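Side-chain contacts in probable chitinase (Chromobacterium violaceum, PDB 5JH8), which probably binds chitin and is expected to hydrolyse it as a TIM-barrel glycoside hydrolase: residues Y15-R20 / G300-A305; D79-V84 / V110-V115. All blocks are in the same frame, centred on the assembly; numbering follows the deposited sequence.

Interaction 1 (Y15-R20 / G300-A305)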
loop_
_atom_site.group_PDB
_atom_site.type_symbol
_atom_site.label_atom_id
_atom_site.label_comp_id
_atom_site.label_asym_id
_atom_site.label_seq_id
_atom_site.Cartn_x
_atom_site.Cartn_y
_atom_site.Cartn_z
ATOM N N TYR A 15 8.293 -8.392 12.571
ATOM C CA TYR A 15 7.936 -8.200 13.972
ATOM C C TYR A 15 8.954 -7.311 14.681
ATOM O O TYR A 15 8.594 -6.460 15.511
ATOM C CB TYR A 15 7.777 -9.569 14.671
ATOM C CG TYR A 15 7.202 -9.428 16.061
ATOM C CD1 TYR A 15 5.840 -9.337 16.258
ATOM C CD2 TYR A 15 8.026 -9.330 17.170
ATOM C CE1 TYR A 15 5.317 -9.131 17.521
ATOM C CE2 TYR A 15 7.511 -9.124 18.432
ATOM C CZ TYR A 15 6.153 -9.019 18.595
ATOM O OH TYR A 15 5.596 -8.788 19.831
ATOM N N ALA A 16 10.231 -7.494 14.364
ATOM C CA ALA A 16 11.255 -6.628 14.919
ATOM C C ALA A 16 10.982 -5.172 14.559
ATOM O O ALA A 16 11.150 -4.283 15.398
ATOM C CB ALA A 16 12.625 -7.050 14.403
ATOM N N ALA A 17 10.563 -4.912 13.317
ATOM C CA ALA A 17 10.261 -3.550 12.889
ATOM C C ALA A 17 8.963 -3.035 13.511
ATOM O O ALA A 17 8.889 -1.862 13.895
ATOM C CB ALA A 17 10.182 -3.492 11.369
ATOM N N LEU A 18 7.937 -3.880 13.601
ATOM C CA LEU A 18 6.680 -3.503 14.245
ATOM C C LEU A 18 6.956 -2.962 15.641
ATOM O O LEU A 18 6.440 -1.921 16.052
ATOM C CB LEU A 18 5.767 -4.742 14.344
ATOM C CG LEU A 18 4.383 -4.493 14.924
ATOM C CD1 LEU A 18 3.456 -3.858 13.906
ATOM C CD2 LEU A 18 3.798 -5.807 15.419
ATOM N N THR A 19 7.770 -3.692 16.411
ATOM C CA THR A 19 8.026 -3.280 17.772
ATOM C C THR A 19 9.025 -2.132 17.826
ATOM O O THR A 19 8.874 -1.230 18.652
ATOM C CB THR A 19 8.448 -4.475 18.639
ATOM O OG1 THR A 19 9.658 -5.063 18.130
ATOM C CG2 THR A 19 7.365 -5.533 18.713
ATOM N N ARG A 20 10.020 -2.103 16.939
ATOM C CA ARG A 20 11.006 -1.030 16.992
ATOM C C ARG A 20 10.384 0.312 16.634
ATOM O O ARG A 20 10.762 1.344 17.197
ATOM C CB ARG A 20 12.176 -1.319 16.050
ATOM C CG ARG A 20 13.320 -0.343 16.204
ATOM C CD ARG A 20 14.521 -0.738 15.351
ATOM N NE ARG A 20 15.627 0.205 15.476
ATOM C CZ ARG A 20 16.571 0.134 16.405
ATOM N NH1 ARG A 20 16.560 -0.832 17.309
ATOM N NH2 ARG A 20 17.547 1.027 16.412
ATOM N N GLY A 300 9.895 -4.219 7.935
ATOM C CA GLY A 300 10.905 -5.220 7.708
ATOM C C GLY A 300 11.846 -4.858 6.583
ATOM O O GLY A 300 12.891 -5.494 6.442
HETATM N N MSE A 301 11.501 -3.860 5.779
HETATM C CA MSE A 301 12.339 -3.460 4.664
HETATM C C MSE A 301 13.257 -2.286 4.988
HETATM O O MSE A 301 14.103 -1.911 4.166
HETATM C CB MSE A 301 11.452 -3.039 3.492
HETATM C CG MSE A 301 10.532 -4.103 3.005
HETATM SE SE MSE A 301 9.569 -3.387 1.476
HETATM C CE MSE A 301 8.411 -4.926 1.123
ATOM N N GLU A 302 13.028 -1.655 6.128
ATOM C CA GLU A 302 13.534 -0.321 6.416
ATOM C C GLU A 302 14.611 -0.336 7.496
ATOM O O GLU A 302 14.979 -1.375 8.035
ATOM C CB GLU A 302 12.373 0.611 6.771
ATOM C CG GLU A 302 11.844 0.536 8.210
ATOM C CD GLU A 302 10.912 -0.614 8.496
ATOM O OE1 GLU A 302 11.279 -1.796 8.278
ATOM O OE2 GLU A 302 9.789 -0.360 8.996
ATOM N N ASP A 303 15.117 0.855 7.789
ATOM C CA ASP A 303 15.981 1.089 8.931
ATOM C C ASP A 303 15.547 2.401 9.575
ATOM O O ASP A 303 14.554 3.008 9.176
ATOM C CB ASP A 303 17.465 1.051 8.545
ATOM C CG ASP A 303 17.841 2.104 7.534
ATOM O OD1 ASP A 303 17.246 3.201 7.561
ATOM O OD2 ASP A 303 18.713 1.800 6.678
ATOM N N ASP A 304 16.289 2.847 10.593
ATOM C CA ASP A 304 15.838 3.991 11.380
ATOM C C ASP A 304 15.723 5.253 10.534
ATOM O O ASP A 304 14.856 6.087 10.793
ATOM C CB ASP A 304 16.792 4.247 12.545
ATOM C CG ASP A 304 16.765 3.169 13.609
ATOM O OD1 ASP A 304 15.963 2.226 13.535
ATOM O OD2 ASP A 304 17.582 3.312 14.540
ATOM N N ALA A 305 16.561 5.400 9.502
ATOM C CA ALA A 305 16.526 6.618 8.701
ATOM C C ALA A 305 15.243 6.747 7.905
ATOM O O ALA A 305 14.819 7.864 7.599
ATOM C CB ALA A 305 17.710 6.677 7.744
#
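Arg20 and Asp304 form a side-on salt bridge between helix 14-20 and the first turn of helix 304-309. Arg20 NE donates to Asp304 OD1 at 2.8 Å and Arg20 NH2 to Asp304 OD2 at 3.0 Å, both almost straight (N-H...O 173°). Each carboxylate oxygen uses its syn lone pair, and the two flat groups lie only 10° from coplanar. The extended arginine chain, with CG trans to the backbone N (chi1 -172°), carries the guanidinium edge across to the acid. Asp304 OD1 is also hydrogen-bonded to Tyr21 OH, which gives this oxygen a second hold.

Deeper in, the contact is by van der Waals packing. The methyl of Ala17 points at the loop and meets Gly300 N at 3.5 Å and Glu302 OE1 at 3.7 Å. Beside this methyl runs a hydrogen bond internal to the loop: Glu302, bent back on itself at chi2, accepts from Gly300 N through OE1 (2.8 Å), on the syn side and slightly out of the carboxylate plane. Its other oxygen, OE2, is hydrogen-bonded to Trp307 NE1.

Together these contacts join the helix after strand 3-8 to the loop after strand 293-297, neighbouring strands where the TIM barrel closes. The buried carboxylate of Glu302 thus has partners at both oxygens, while the more exposed ion pair fixes the rotation of Asp304.

Interaction 2 (D79-V84 / V110-V115). With HIS (histidine), chain F.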
loop_
_atom_site.group_PDB
_atom_site.type_symbol
_atom_site.label_atom_id
_atom_site.label_comp_id
_atom_site.label_asym_id
_atom_site.label_seq_id
_atom_site.Cartn_x
_atom_site.Cartn_y
_atom_site.Cartn_z
ATOM N N ASP A 79 -11.805 -13.267 -10.231
ATOM C CA ASP A 79 -13.006 -14.063 -9.983
ATOM C C ASP A 79 -13.448 -13.981 -8.523
ATOM O O ASP A 79 -14.648 -13.890 -8.241
ATOM C CB ASP A 79 -12.775 -15.519 -10.386
ATOM C CG ASP A 79 -12.745 -15.724 -11.895
ATOM O OD1 ASP A 79 -13.182 -14.817 -12.642
ATOM O OD2 ASP A 79 -12.293 -16.800 -12.335
ATOM N N ILE A 80 -12.504 -14.033 -7.574
ATOM C CA ILE A 80 -12.877 -13.889 -6.168
ATOM C C ILE A 80 -13.478 -12.512 -5.921
ATOM O O ILE A 80 -14.501 -12.377 -5.241
ATOM C CB ILE A 80 -11.681 -14.184 -5.244
ATOM C CG1 ILE A 80 -11.384 -15.679 -5.242
ATOM C CG2 ILE A 80 -11.973 -13.712 -3.816
ATOM C CD1 ILE A 80 -10.128 -16.070 -4.495
ATOM N N ALA A 81 -12.854 -11.462 -6.459
ATOM C CA ALA A 81 -13.413 -10.131 -6.253
ATOM C C ALA A 81 -14.812 -10.032 -6.840
ATOM O O ALA A 81 -15.704 -9.426 -6.244
ATOM C CB ALA A 81 -12.486 -9.060 -6.829
ATOM N N HIS A 82 -15.018 -10.617 -8.019
ATOM C CA HIS A 82 -16.344 -10.611 -8.626
ATOM C C HIS A 82 -17.371 -11.319 -7.740
ATOM O O HIS A 82 -18.461 -10.796 -7.490
ATOM C CB HIS A 82 -16.289 -11.282 -9.992
ATOM C CG HIS A 82 -17.639 -11.457 -10.603
ATOM N ND1 HIS A 82 -18.323 -10.416 -11.184
ATOM C CD2 HIS A 82 -18.457 -12.530 -10.670
ATOM C CE1 HIS A 82 -19.494 -10.846 -11.615
ATOM N NE2 HIS A 82 -19.604 -12.127 -11.309
ATOM N N ALA A 83 -17.029 -12.514 -7.260
ATOM C CA ALA A 83 -17.954 -13.299 -6.444
ATOM C C ALA A 83 -18.298 -12.575 -5.143
ATOM O O ALA A 83 -19.469 -12.453 -4.785
ATOM C CB ALA A 83 -17.345 -14.673 -6.165
ATOM N N VAL A 84 -17.286 -12.070 -4.431
ATOM C CA VAL A 84 -17.511 -11.352 -3.178
ATOM C C VAL A 84 -18.380 -10.127 -3.410
ATOM O O VAL A 84 -19.176 -9.743 -2.546
ATOM C CB VAL A 84 -16.133 -10.987 -2.581
ATOM C CG1 VAL A 84 -16.238 -9.890 -1.522
ATOM C CG2 VAL A 84 -15.471 -12.239 -2.041
ATOM N N VAL A 110 -9.675 -3.584 3.003
ATOM C CA VAL A 110 -9.909 -4.369 1.790
ATOM C C VAL A 110 -8.766 -4.078 0.827
ATOM O O VAL A 110 -8.561 -2.927 0.428
ATOM C CB VAL A 110 -11.263 -4.028 1.162
ATOM C CG1 VAL A 110 -11.350 -4.676 -0.235
ATOM C CG2 VAL A 110 -12.412 -4.501 2.054
ATOM N N ASP A 111 -8.012 -5.120 0.476
ATOM C CA ASP A 111 -6.914 -5.027 -0.488
ATOM C C ASP A 111 -7.278 -5.954 -1.636
ATOM O O ASP A 111 -6.787 -7.085 -1.726
ATOM C CB ASP A 111 -5.589 -5.395 0.150
ATOM C CG ASP A 111 -4.432 -5.201 -0.800
ATOM O OD1 ASP A 111 -4.646 -4.644 -1.897
ATOM O OD2 ASP A 111 -3.302 -5.605 -0.475
ATOM N N PHE A 112 -8.204 -5.501 -2.477
ATOM C CA PHE A 112 -8.628 -6.266 -3.648
ATOM C C PHE A 112 -7.943 -5.679 -4.875
ATOM O O PHE A 112 -8.212 -4.534 -5.255
ATOM C CB PHE A 112 -10.142 -6.231 -3.855
ATOM C CG PHE A 112 -10.927 -7.170 -2.970
ATOM C CD1 PHE A 112 -10.394 -7.762 -1.822
ATOM C CD2 PHE A 112 -12.235 -7.426 -3.295
ATOM C CE1 PHE A 112 -11.175 -8.583 -1.032
ATOM C CE2 PHE A 112 -13.000 -8.242 -2.528
ATOM C CZ PHE A 112 -12.476 -8.828 -1.397
ATOM N N GLU A 113 -7.039 -6.454 -5.459
ATOM C CA GLU A 113 -6.281 -6.022 -6.613
ATOM C C GLU A 113 -6.685 -6.892 -7.798
ATOM O O GLU A 113 -7.251 -7.984 -7.648
ATOM C CB GLU A 113 -4.782 -6.066 -6.303
ATOM C CG GLU A 113 -4.482 -5.218 -5.065
ATOM C CD GLU A 113 -3.017 -5.005 -4.756
ATOM O OE1 GLU A 113 -2.164 -5.107 -5.657
ATOM O OE2 GLU A 113 -2.726 -4.723 -3.570
ATOM N N ALA A 114 -6.460 -6.368 -9.002
ATOM C CA ALA A 114 -6.900 -7.028 -10.222
ATOM C C ALA A 114 -8.423 -7.125 -10.293
ATOM O O ALA A 114 -8.969 -8.029 -10.943
ATOM C CB ALA A 114 -6.243 -8.401 -10.393
ATOM N N VAL A 115 -9.123 -6.170 -9.675
ATOM C CA VAL A 115 -10.560 -6.091 -9.883
ATOM C C VAL A 115 -10.812 -5.858 -11.365
ATOM O O VAL A 115 -10.236 -4.941 -11.969
ATOM C CB VAL A 115 -11.181 -4.993 -9.005
ATOM C CG1 VAL A 115 -12.632 -4.752 -9.368
ATOM C CG2 VAL A 115 -11.050 -5.346 -7.529
HETATM N N HIS F . 1.933 -5.562 -3.318
HETATM C CA HIS F . 1.362 -6.221 -2.148
HETATM C C HIS F . 1.343 -7.728 -2.360
HETATM O O HIS F . 1.363 -8.225 -3.494
HETATM C CB HIS F . -0.046 -5.690 -1.864
HETATM C CG HIS F . -0.071 -4.279 -1.358
HETATM N ND1 HIS F . -1.167 -3.738 -0.720
HETATM C CD2 HIS F . 0.855 -3.293 -1.413
HETATM C CE1 HIS F . -0.906 -2.490 -0.382
HETATM N NE2 HIS F . 0.307 -2.186 -0.810
HETATM O OXT HIS F . 1.317 -8.482 -1.386
#
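Asp111 OD2 accepts a hydrogen bond from ND1 of the bound histidine, 2.8 Å away and with an N-H...O angle of 160°. Asp111 reaches it with CG trans to its backbone N (chi1 -176°). Its other oxygen, OD1, lies only 2.5 Å from Glu113 OE2, and Glu113 OE2 approaches CB of the ligand at 3.3 Å. The two acids therefore stand side by side along one flank of the histidine, which is hydrogen-bonded to Tyr178 OH as well; Trp76 touches both acids.

Between them in sequence, Phe112 turns toward helix 78-85 and carries most of the apolar contact. The edge of its ring meets Val84: CG1 of the valine lies near the ring plane, 3.8 Å from Phe112 CE2. Ala81 CB comes in obliquely, 3.9 Å from Phe112 CD2, and also lies 4.0 Å from Val115 CG2, so that one methyl touches both the ring and the valine. Within its own segment, Val110 CG1 covers part of one face of the ring, 3.6 Å above the plane and displaced toward the rim. Ile35 of strand 27-35 touches both Val84 and Phe112, and Phe112 O is hydrogen-bonded to Tyr161 OH.

Asp111-Phe112-Glu113 matches the Asp-X-Glu end of the family 18 signature, which follows a barrel strand into the active-site cleft, consistent with the ligand found here. The chemistry divides accordingly: the acids before and after Phe112 in sequence face the ligand pocket, whereas the phenyl ring meets aliphatic groups alone across these two segments, so the ring is held by apolar contacts while the carboxylates of its two sequence neighbours reach the ligand.

Overall arrangement
The two contacts lie on opposite sides of the chain's centre, with centres 30 Å apart and nearest atoms about 12 Å apart. Along the chain, both segments of interaction 2 fall between those of interaction 1, which joins residues near the two ends. Each connects a helix to the segment at or beyond the end of a strand of the same TIM barrel: interaction 1 beside the neighbouring strands 3-8 and 293-297, interaction 2 beside strands 63-68 and 107-111. Interaction 1 thus ties the start of the barrel to its finish through charge and a small methyl, whereas interaction 2 backs the ligand pocket with an apolar layer.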